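Local coordinates for protection of telomeres protein 1 (Schizosaccharomyces pombe, PDB 7CUI), which binds single-stranded telomeric DNA, protects the 3' overhang at chromosome ends and regulates telomerase and telomere length, at residues His51-Gln56 against Phe164-Lys169. Sequence-based numbering, arbitrary orientation.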
loop_
_atom_site.group_PDB
_atom_site.type_symbol
_atom_site.label_atom_id
_atom_site.label_comp_id
_atom_site.label_asym_id
_atom_site.label_seq_id
_atom_site.Cartn_x
_atom_site.Cartn_y
_atom_site.Cartn_z
ATOM N N HIS A 51 11.556 -0.513 -7.813
ATOM C CA HIS A 51 12.461 -0.379 -6.675
ATOM C C HIS A 51 12.163 -1.417 -5.594
ATOM O O HIS A 51 11.111 -2.051 -5.594
ATOM C CB HIS A 51 12.380 1.019 -6.040
ATOM C CG HIS A 51 12.318 2.159 -6.999
ATOM N ND1 HIS A 51 13.450 2.735 -7.547
ATOM C CD2 HIS A 51 11.265 2.853 -7.483
ATOM C CE1 HIS A 51 13.095 3.726 -8.336
ATOM N NE2 HIS A 51 11.760 3.820 -8.314
ATOM N N ARG A 52 13.097 -1.538 -4.644
ATOM C CA ARG A 52 12.993 -2.435 -3.504
ATOM C C ARG A 52 13.330 -1.650 -2.242
ATOM O O ARG A 52 14.321 -0.929 -2.211
ATOM C CB ARG A 52 14.000 -3.577 -3.659
ATOM C CG ARG A 52 13.789 -4.743 -2.707
ATOM C CD ARG A 52 14.724 -5.875 -3.085
ATOM N NE ARG A 52 15.687 -6.163 -2.037
ATOM C CZ ARG A 52 15.586 -7.189 -1.203
ATOM N NH1 ARG A 52 14.568 -8.027 -1.304
ATOM N NH2 ARG A 52 16.505 -7.374 -0.272
ATOM N N LEU A 53 12.502 -1.795 -1.202
ATOM C CA LEU A 53 12.680 -1.008 0.009
ATOM C C LEU A 53 12.535 -1.892 1.244
ATOM O O LEU A 53 11.791 -2.866 1.227
ATOM C CB LEU A 53 11.642 0.116 0.050
ATOM C CG LEU A 53 11.535 0.979 -1.203
ATOM C CD1 LEU A 53 10.344 0.546 -2.027
ATOM C CD2 LEU A 53 11.388 2.439 -0.827
ATOM N N ARG A 54 13.264 -1.532 2.308
ATOM C CA ARG A 54 13.076 -2.115 3.625
ATOM C C ARG A 54 12.358 -1.077 4.478
ATOM O O ARG A 54 12.888 0.012 4.709
ATOM C CB ARG A 54 14.413 -2.533 4.245
ATOM C CG ARG A 54 14.261 -3.454 5.447
ATOM C CD ARG A 54 15.566 -4.019 5.962
ATOM N NE ARG A 54 16.361 -4.626 4.902
ATOM C CZ ARG A 54 16.674 -5.913 4.824
ATOM N NH1 ARG A 54 16.267 -6.756 5.757
ATOM N NH2 ARG A 54 17.403 -6.352 3.815
ATOM N N VAL A 55 11.156 -1.433 4.948
ATOM C CA VAL A 55 10.164 -0.411 5.236
ATOM C C VAL A 55 9.322 -0.775 6.461
ATOM O O VAL A 55 9.312 -1.918 6.918
ATOM C CB VAL A 55 9.326 -0.142 3.968
ATOM C CG1 VAL A 55 7.940 -0.772 3.997
ATOM C CG2 VAL A 55 9.277 1.335 3.622
ATOM N N GLN A 56 8.623 0.241 6.980
ATOM C CA GLN A 56 7.739 0.169 8.131
ATOM C C GLN A 56 6.459 0.906 7.752
ATOM O O GLN A 56 6.524 1.947 7.103
ATOM C CB GLN A 56 8.388 0.961 9.262
ATOM C CG GLN A 56 8.392 0.271 10.612
ATOM C CD GLN A 56 9.047 1.129 11.669
ATOM O OE1 GLN A 56 9.579 2.206 11.393
ATOM N NE2 GLN A 56 9.004 0.651 12.903
ATOM N N PHE A 164 9.740 -4.920 6.895
ATOM C CA PHE A 164 9.637 -5.886 5.812
ATOM C C PHE A 164 10.154 -5.263 4.519
ATOM O O PHE A 164 10.196 -4.039 4.387
ATOM C CB PHE A 164 8.204 -6.417 5.673
ATOM C CG PHE A 164 7.157 -5.368 5.387
ATOM C CD1 PHE A 164 6.534 -4.681 6.423
ATOM C CD2 PHE A 164 6.799 -5.054 4.083
ATOM C CE1 PHE A 164 5.583 -3.705 6.164
ATOM C CE2 PHE A 164 5.839 -4.083 3.823
ATOM C CZ PHE A 164 5.229 -3.413 4.863
ATOM N N ASP A 165 10.565 -6.128 3.584
ATOM C CA ASP A 165 10.964 -5.687 2.258
ATOM C C ASP A 165 9.712 -5.558 1.397
ATOM O O ASP A 165 8.789 -6.359 1.524
ATOM C CB ASP A 165 12.015 -6.614 1.643
ATOM C CG ASP A 165 13.388 -6.493 2.284
ATOM O OD1 ASP A 165 13.702 -5.403 2.798
ATOM O OD2 ASP A 165 14.133 -7.494 2.266
ATOM N N ILE A 166 9.690 -4.534 0.537
ATOM C CA ILE A 166 8.548 -4.233 -0.315
ATOM C C ILE A 166 9.065 -3.899 -1.713
ATOM O O ILE A 166 10.078 -3.216 -1.845
ATOM C CB ILE A 166 7.724 -3.071 0.291
ATOM C CG1 ILE A 166 6.410 -2.814 -0.449
ATOM C CG2 ILE A 166 8.553 -1.800 0.382
ATOM C CD1 ILE A 166 5.487 -4.001 -0.484
ATOM N N TYR A 167 8.378 -4.407 -2.745
ATOM C CA TYR A 167 8.651 -3.987 -4.112
ATOM C C TYR A 167 7.597 -2.973 -4.535
ATOM O O TYR A 167 6.413 -3.168 -4.274
ATOM C CB TYR A 167 8.572 -5.152 -5.099
ATOM C CG TYR A 167 9.464 -6.337 -4.832
ATOM C CD1 TYR A 167 10.623 -6.226 -4.083
ATOM C CD2 TYR A 167 9.162 -7.575 -5.377
ATOM C CE1 TYR A 167 11.443 -7.320 -3.855
ATOM C CE2 TYR A 167 9.972 -8.679 -5.162
ATOM C CZ TYR A 167 11.119 -8.551 -4.399
ATOM O OH TYR A 167 11.915 -9.637 -4.183
ATOM N N VAL A 168 8.032 -1.901 -5.203
ATOM C CA VAL A 168 7.107 -0.905 -5.719
ATOM C C VAL A 168 7.384 -0.687 -7.201
ATOM O O VAL A 168 8.535 -0.693 -7.629
ATOM C CB VAL A 168 7.156 0.423 -4.933
ATOM C CG1 VAL A 168 6.844 0.226 -3.457
ATOM C CG2 VAL A 168 8.469 1.174 -5.120
ATOM N N LYS A 169 6.305 -0.515 -7.973
ATOM C CA LYS A 169 6.413 -0.089 -9.357
ATOM C C LYS A 169 5.959 1.364 -9.464
ATOM O O LYS A 169 4.853 1.709 -9.058
ATOM C CB LYS A 169 5.681 -1.047 -10.305
ATOM C CG LYS A 169 4.256 -1.428 -9.930
ATOM C CD LYS A 169 3.745 -2.608 -10.729
ATOM C CE LYS A 169 2.493 -3.219 -10.137
ATOM N NZ LYS A 169 2.075 -4.439 -10.868
#
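R52 and R54 reach across to D165 in a worked example of how an antiparallel β-sheet can carry charge on one face and mainly apolar side chains on the other. The piece belongs to the C-terminal part of the protein, where strand 49-73 pairs with strand 163-171 in a mixed sheet. Six backbone hydrogen bonds join the strands through the pairs H51-V168, L53-I166 and V55-F164, among them I166 N to L53 O and V55 N to F164 O, both 2.8 Å.

R52 can be followed outward. Its CB lies on the same face as D165 and Y167, and CG is anti to the backbone N (chi1 -167°), where it meets the tyrosine. CG and CD each come 3.7 Å from Y167 CE1, the aliphatic chain running alongside the ring. A bend at chi3 then turns the chain, and the guanidinium brings NH2 to 3.5 Å from D165 OD2. R54 NE stands equally far from D165 OD1. Both carboxylate oxygens lie well out of the guanidinium planes, which makes these salt bridges electrostatic, with no N-H aimed at the acid. The Y167 OH is hydrogen-bonded to the backbone O of E25, outside the two strands.

On the opposite face, L53 CD1 packs 3.7 Å from V168 CG2, and helix 34-38 touches L53 and V55 through I34. V55 CG1 also meets I166 CG2, and completes the apolar row with a CH-pi contact over the F164 ring, 4.2 Å from its centroid and displaced toward CE2 and CZ.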